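VP35 (Myotis lucifugus, PDB 6DKU) is a bat-genome homologue of filoviral VP35 that probably antagonises interferon responses, this chain being its interferon inhibitory domain. Local coordinates at residues M36-R39 with D43-V46; T10-V15 with V46-F51. The protein carries 1 engineered substitution. One frame throughout, in Å; residues are numbered along the deposited sequence.

Contact 1 (M36-R39 with D43-V46); sequences MVSR and DLQV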
loop_
_atom_site.group_PDB
_atom_site.type_symbol
_atom_site.label_atom_id
_atom_site.label_comp_id
_atom_site.label_asym_id
_atom_site.label_seq_id
_atom_site.Cartn_x
_atom_site.Cartn_y
_atom_site.Cartn_z
ATOM N N MET A 36 -2.646 -5.486 3.880
ATOM C CA MET A 36 -2.847 -5.376 5.321
ATOM C C MET A 36 -4.239 -4.858 5.651
ATOM O O MET A 36 -4.834 -5.255 6.661
ATOM C CB MET A 36 -1.798 -4.446 5.932
ATOM C CG MET A 36 -0.403 -5.023 6.064
ATOM S SD MET A 36 0.816 -3.702 6.224
ATOM C CE MET A 36 0.373 -2.986 7.800
ATOM N N VAL A 37 -4.774 -3.962 4.813
ATOM C CA VAL A 37 -5.969 -3.202 5.185
ATOM C C VAL A 37 -7.270 -3.901 4.780
ATOM O O VAL A 37 -8.354 -3.500 5.241
ATOM C CB VAL A 37 -5.869 -1.785 4.579
ATOM C CG1 VAL A 37 -6.374 -1.771 3.145
ATOM C CG2 VAL A 37 -6.561 -0.756 5.462
ATOM N N SER A 38 -7.194 -4.945 3.956
ATOM C CA SER A 38 -8.357 -5.734 3.571
ATOM C C SER A 38 -8.915 -6.523 4.758
ATOM O O SER A 38 -8.193 -6.893 5.687
ATOM C CB SER A 38 -7.991 -6.696 2.438
ATOM O OG SER A 38 -6.765 -7.358 2.694
ATOM N N ARG A 39 -10.217 -6.804 4.701
ATOM C CA ARG A 39 -10.922 -7.432 5.810
ATOM C C ARG A 39 -11.045 -8.945 5.668
ATOM O O ARG A 39 -11.245 -9.632 6.680
ATOM C CB ARG A 39 -12.324 -6.807 5.960
ATOM C CG ARG A 39 -12.390 -5.348 5.495
ATOM C CD ARG A 39 -13.734 -4.653 5.754
ATOM N NE ARG A 39 -14.840 -5.108 4.905
ATOM C CZ ARG A 39 -14.983 -4.818 3.612
ATOM N NH1 ARG A 39 -14.085 -4.086 2.982
ATOM N NH2 ARG A 39 -16.023 -5.281 2.938
ATOM N N ASP A 43 -12.004 -8.815 -0.339
ATOM C CA ASP A 43 -11.361 -7.546 -0.672
ATOM C C ASP A 43 -10.087 -7.771 -1.482
ATOM O O ASP A 43 -9.827 -7.058 -2.461
ATOM C CB ASP A 43 -11.050 -6.754 0.598
ATOM C CG ASP A 43 -12.295 -6.352 1.355
ATOM O OD1 ASP A 43 -13.389 -6.317 0.753
ATOM O OD2 ASP A 43 -12.177 -6.068 2.563
ATOM N N LEU A 44 -9.284 -8.764 -1.090
ATOM C CA LEU A 44 -8.082 -9.081 -1.852
ATOM C C LEU A 44 -8.410 -9.457 -3.293
ATOM O O LEU A 44 -7.693 -9.057 -4.213
ATOM C CB LEU A 44 -7.282 -10.190 -1.168
ATOM C CG LEU A 44 -6.607 -9.875 0.171
ATOM C CD1 LEU A 44 -5.903 -11.103 0.701
ATOM C CD2 LEU A 44 -5.615 -8.747 -0.000
ATOM N N GLN A 45 -9.491 -10.204 -3.527
ATOM C CA GLN A 45 -9.753 -10.563 -4.919
ATOM C C GLN A 45 -10.431 -9.421 -5.682
ATOM O O GLN A 45 -10.337 -9.355 -6.913
ATOM C CB GLN A 45 -10.532 -11.873 -4.995
ATOM C CG GLN A 45 -10.815 -12.324 -6.414
ATOM C CD GLN A 45 -9.685 -13.178 -6.959
ATOM O OE1 GLN A 45 -9.278 -14.155 -6.333
ATOM N NE2 GLN A 45 -9.129 -12.770 -8.107
ATOM N N VAL A 46 -11.067 -8.485 -4.981
ATOM C CA VAL A 46 -11.475 -7.254 -5.638
ATOM C C VAL A 46 -10.240 -6.496 -6.122
ATOM O O VAL A 46 -10.121 -6.149 -7.306
ATOM C CB VAL A 46 -12.347 -6.410 -4.690
ATOM C CG1 VAL A 46 -12.482 -4.995 -5.232
ATOM C CG2 VAL A 46 -13.711 -7.056 -4.506
#

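Contact 2 (T10-V15 with V46-F51); sequences TEFVRV and VAMDHF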
loop_
_atom_site.group_PDB
_atom_site.type_symbol
_atom_site.label_atom_id
_atom_site.label_comp_id
_atom_site.label_asym_id
_atom_site.label_seq_id
_atom_site.Cartn_x
_atom_site.Cartn_y
_atom_site.Cartn_z
ATOM N N THR A 10 -0.449 -12.692 2.123
ATOM C CA THR A 10 0.907 -13.013 1.679
ATOM C C THR A 10 0.949 -13.324 0.187
ATOM O O THR A 10 1.792 -12.790 -0.548
ATOM C CB THR A 10 1.460 -14.194 2.481
ATOM O OG1 THR A 10 1.303 -13.943 3.885
ATOM C CG2 THR A 10 2.933 -14.396 2.171
ATOM N N GLU A 11 0.054 -14.199 -0.278
ATOM C CA GLU A 11 0.017 -14.515 -1.702
ATOM C C GLU A 11 -0.339 -13.283 -2.538
ATOM O O GLU A 11 0.234 -13.075 -3.615
ATOM C CB GLU A 11 -0.960 -15.662 -1.957
ATOM C CG GLU A 11 -1.166 -16.005 -3.428
ATOM C CD GLU A 11 -0.048 -16.854 -4.017
ATOM O OE1 GLU A 11 0.913 -17.197 -3.290
ATOM O OE2 GLU A 11 -0.138 -17.172 -5.224
ATOM N N PHE A 12 -1.267 -12.449 -2.054
ATOM C CA PHE A 12 -1.582 -11.187 -2.728
ATOM C C PHE A 12 -0.323 -10.347 -2.937
ATOM O O PHE A 12 -0.038 -9.884 -4.051
ATOM C CB PHE A 12 -2.626 -10.410 -1.908
ATOM C CG PHE A 12 -2.997 -9.062 -2.492
ATOM C CD1 PHE A 12 -4.020 -8.952 -3.429
ATOM C CD2 PHE A 12 -2.336 -7.906 -2.096
ATOM C CE1 PHE A 12 -4.368 -7.715 -3.968
ATOM C CE2 PHE A 12 -2.676 -6.665 -2.634
ATOM C CZ PHE A 12 -3.693 -6.571 -3.569
ATOM N N VAL A 13 0.453 -10.163 -1.867
ATOM C CA VAL A 13 1.682 -9.380 -1.946
ATOM C C VAL A 13 2.669 -10.021 -2.920
ATOM O O VAL A 13 3.327 -9.325 -3.702
ATOM C CB VAL A 13 2.287 -9.213 -0.536
ATOM C CG1 VAL A 13 3.776 -8.970 -0.608
ATOM C CG2 VAL A 13 1.612 -8.075 0.201
ATOM N N ARG A 14 2.789 -11.352 -2.897
ATOM C CA ARG A 14 3.760 -12.013 -3.772
ATOM C C ARG A 14 3.383 -11.853 -5.242
ATOM O O ARG A 14 4.234 -11.541 -6.087
ATOM C CB ARG A 14 3.887 -13.494 -3.417
ATOM C CG ARG A 14 4.919 -14.211 -4.274
ATOM C CD ARG A 14 4.867 -15.724 -4.144
ATOM N NE ARG A 14 3.619 -16.294 -4.654
ATOM C CZ ARG A 14 3.255 -16.316 -5.936
ATOM N NH1 ARG A 14 4.039 -15.796 -6.873
ATOM N NH2 ARG A 14 2.098 -16.865 -6.287
ATOM N N VAL A 15 2.101 -12.062 -5.564
ATOM C CA VAL A 15 1.646 -11.929 -6.946
ATOM C C VAL A 15 1.871 -10.509 -7.437
ATOM O O VAL A 15 2.525 -10.289 -8.466
ATOM C CB VAL A 15 0.166 -12.324 -7.076
ATOM C CG1 VAL A 15 -0.400 -11.790 -8.394
ATOM C CG2 VAL A 15 -0.009 -13.823 -6.962
ATOM N N VAL A 46 -11.067 -8.485 -4.981
ATOM C CA VAL A 46 -11.475 -7.254 -5.638
ATOM C C VAL A 46 -10.240 -6.496 -6.122
ATOM O O VAL A 46 -10.121 -6.149 -7.306
ATOM C CB VAL A 46 -12.347 -6.410 -4.690
ATOM C CG1 VAL A 46 -12.482 -4.995 -5.232
ATOM C CG2 VAL A 46 -13.711 -7.056 -4.506
ATOM N N ALA A 47 -9.292 -6.253 -5.213
ATOM C CA ALA A 47 -8.072 -5.548 -5.579
ATOM C C ALA A 47 -7.328 -6.267 -6.701
ATOM O O ALA A 47 -6.818 -5.629 -7.630
ATOM C CB ALA A 47 -7.189 -5.396 -4.344
ATOM N N MET A 48 -7.270 -7.598 -6.636
ATOM C CA MET A 48 -6.537 -8.370 -7.632
ATOM C C MET A 48 -7.238 -8.336 -8.983
ATOM O O MET A 48 -6.594 -8.175 -10.028
ATOM C CB MET A 48 -6.380 -9.807 -7.152
ATOM C CG MET A 48 -5.814 -10.737 -8.195
ATOM S SD MET A 48 -4.017 -10.719 -8.162
ATOM C CE MET A 48 -3.706 -11.235 -6.474
ATOM N N ASP A 49 -8.560 -8.504 -8.985
ATOM C CA ASP A 49 -9.310 -8.424 -10.232
ATOM C C ASP A 49 -9.126 -7.063 -10.892
ATOM O O ASP A 49 -8.958 -6.977 -12.114
ATOM C CB ASP A 49 -10.789 -8.704 -9.968
ATOM C CG ASP A 49 -11.068 -10.174 -9.681
ATOM O OD1 ASP A 49 -10.228 -11.027 -10.055
ATOM O OD2 ASP A 49 -12.131 -10.469 -9.084
ATOM N N HIS A 50 -9.137 -5.989 -10.095
ATOM C CA HIS A 50 -8.930 -4.654 -10.648
ATOM C C HIS A 50 -7.520 -4.498 -11.210
ATOM O O HIS A 50 -7.335 -3.943 -12.301
ATOM C CB HIS A 50 -9.208 -3.603 -9.574
ATOM C CG HIS A 50 -8.949 -2.197 -10.019
ATOM N ND1 HIS A 50 -9.921 -1.404 -10.591
ATOM C CD2 HIS A 50 -7.823 -1.443 -9.980
ATOM C CE1 HIS A 50 -9.408 -0.221 -10.880
ATOM N NE2 HIS A 50 -8.136 -0.219 -10.522
ATOM N N PHE A 51 -6.517 -4.974 -10.469
ATOM C CA PHE A 51 -5.134 -4.952 -10.935
ATOM C C PHE A 51 -4.997 -5.649 -12.284
ATOM O O PHE A 51 -4.428 -5.092 -13.235
ATOM C CB PHE A 51 -4.248 -5.619 -9.883
ATOM C CG PHE A 51 -2.800 -5.719 -10.264
ATOM C CD1 PHE A 51 -1.964 -4.620 -10.148
ATOM C CD2 PHE A 51 -2.265 -6.921 -10.697
ATOM C CE1 PHE A 51 -0.630 -4.708 -10.478
ATOM C CE2 PHE A 51 -0.928 -7.020 -11.028
ATOM C CZ PHE A 51 -0.110 -5.912 -10.920
#

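Contact 1 (M36-R39 with D43-V46)
Asp43 holds its CG anti to its own carbonyl carbon and beside the backbone N (chi1 -64°), which swings the carboxylate back across the turn to the backbone N-H and the guanidinium of Arg39. Arg39 in turn carries CG beside its backbone N, and a bend at chi3 folds the guanidinium over so that the two side chains cross at about a right angle. OD2 of Asp43 does most of the work. It accepts a hydrogen bond from the backbone N of Arg39, 3.0 Å away, on its anti side, slightly out of the carboxylate plane, in a fairly straight bond of 164°. The same OD2 lies 2.8 Å from Arg39 NH1, but over a face of the guanidinium, with the two planes 50° apart; this is a salt bridge of charge against charge, with no N-H aimed at the oxygen. Arg39 also makes a cation-pi contact with Tyr74. The whole arrangement is the corner between helix 26-37 and helix 41-56 in the helical subdomain of the interferon inhibitory domain: Asp43 sits in the first turn of the second helix and ties down the linker that leads into it, while its own backbone N-H gives a weak hydrogen bond to Asp40 OD1. Beside the charged pair the contact is plain packing. Ser38 CB meets Asp43 CB at 3.6 Å, where the two backbones come nearest, and Ser38 OG rests 3.2 Å from Leu44 CD2. That hydroxyl is hydrogen-bonded to Ala35 O, and against Leu44 it makes only van der Waals contact. Phe75 of helix 73-76 packs on both Ser38 and Asp43, and Leu44, buried, turns on to Pro9 and Phe12 of helix 9-18.

Contact 2 (T10-V15 with V46-F51)
Two helices of the helical subdomain run side by side here: the axes of 10-15 and 46-51 differ by only 15° in direction and stand 11.3 Å apart, a spacing bridged by Phe12 and Val15 reaching for Ala47 and Met48. Phe12, with CG anti to its backbone N (chi1 178°), extends its ring across the gap. Its CE1 lies 3.7 Å from Ala47 CB. Its CD1 lies 3.8 Å from Met48 CE, and both partners approach the ring obliquely. Met48 N sits in the plane of the ring at its edge, 3.9 Å from Phe12 CE1. The methionine comes the other way, sliding past the phenylalanine in the opposite direction, and bends twice, at chi2 and chi3, to lay its thioether end between ring and valine. Val15 crosses it at about a right angle, and Val15 CG1 reaches Met48 SD at 3.8 Å. The contact between the segments is apolar, and Phe12, Ala47 and Met48 are buried. Ile34 and Ala35 of helix 26-37 pack on Phe12, Leu16 packs on Met48 from further along helix 9-18, and Ile68 of helix 61-71 lies against Ala47.

In the fold
From the N terminus the chain enters helix 9-18, runs through helix 26-37 and turns into helix 41-56. Contact 2 closes the long excursion, bringing the first of these helices against the third across 30 intervening residues, 20 of them helical. Contact 1 closes a short turn of three residues near the end of that excursion, where the second helix hands over to the third; its loop lies within the larger one, and both end on helix 41-56 and share Val46. The two contacts touch where Leu44 O packs 3.6 Å from Phe12 CE1. Between them they tie three consecutive helices together, with helices 61-71 and 73-76 packing alongside before the chain reaches the mixed sheet.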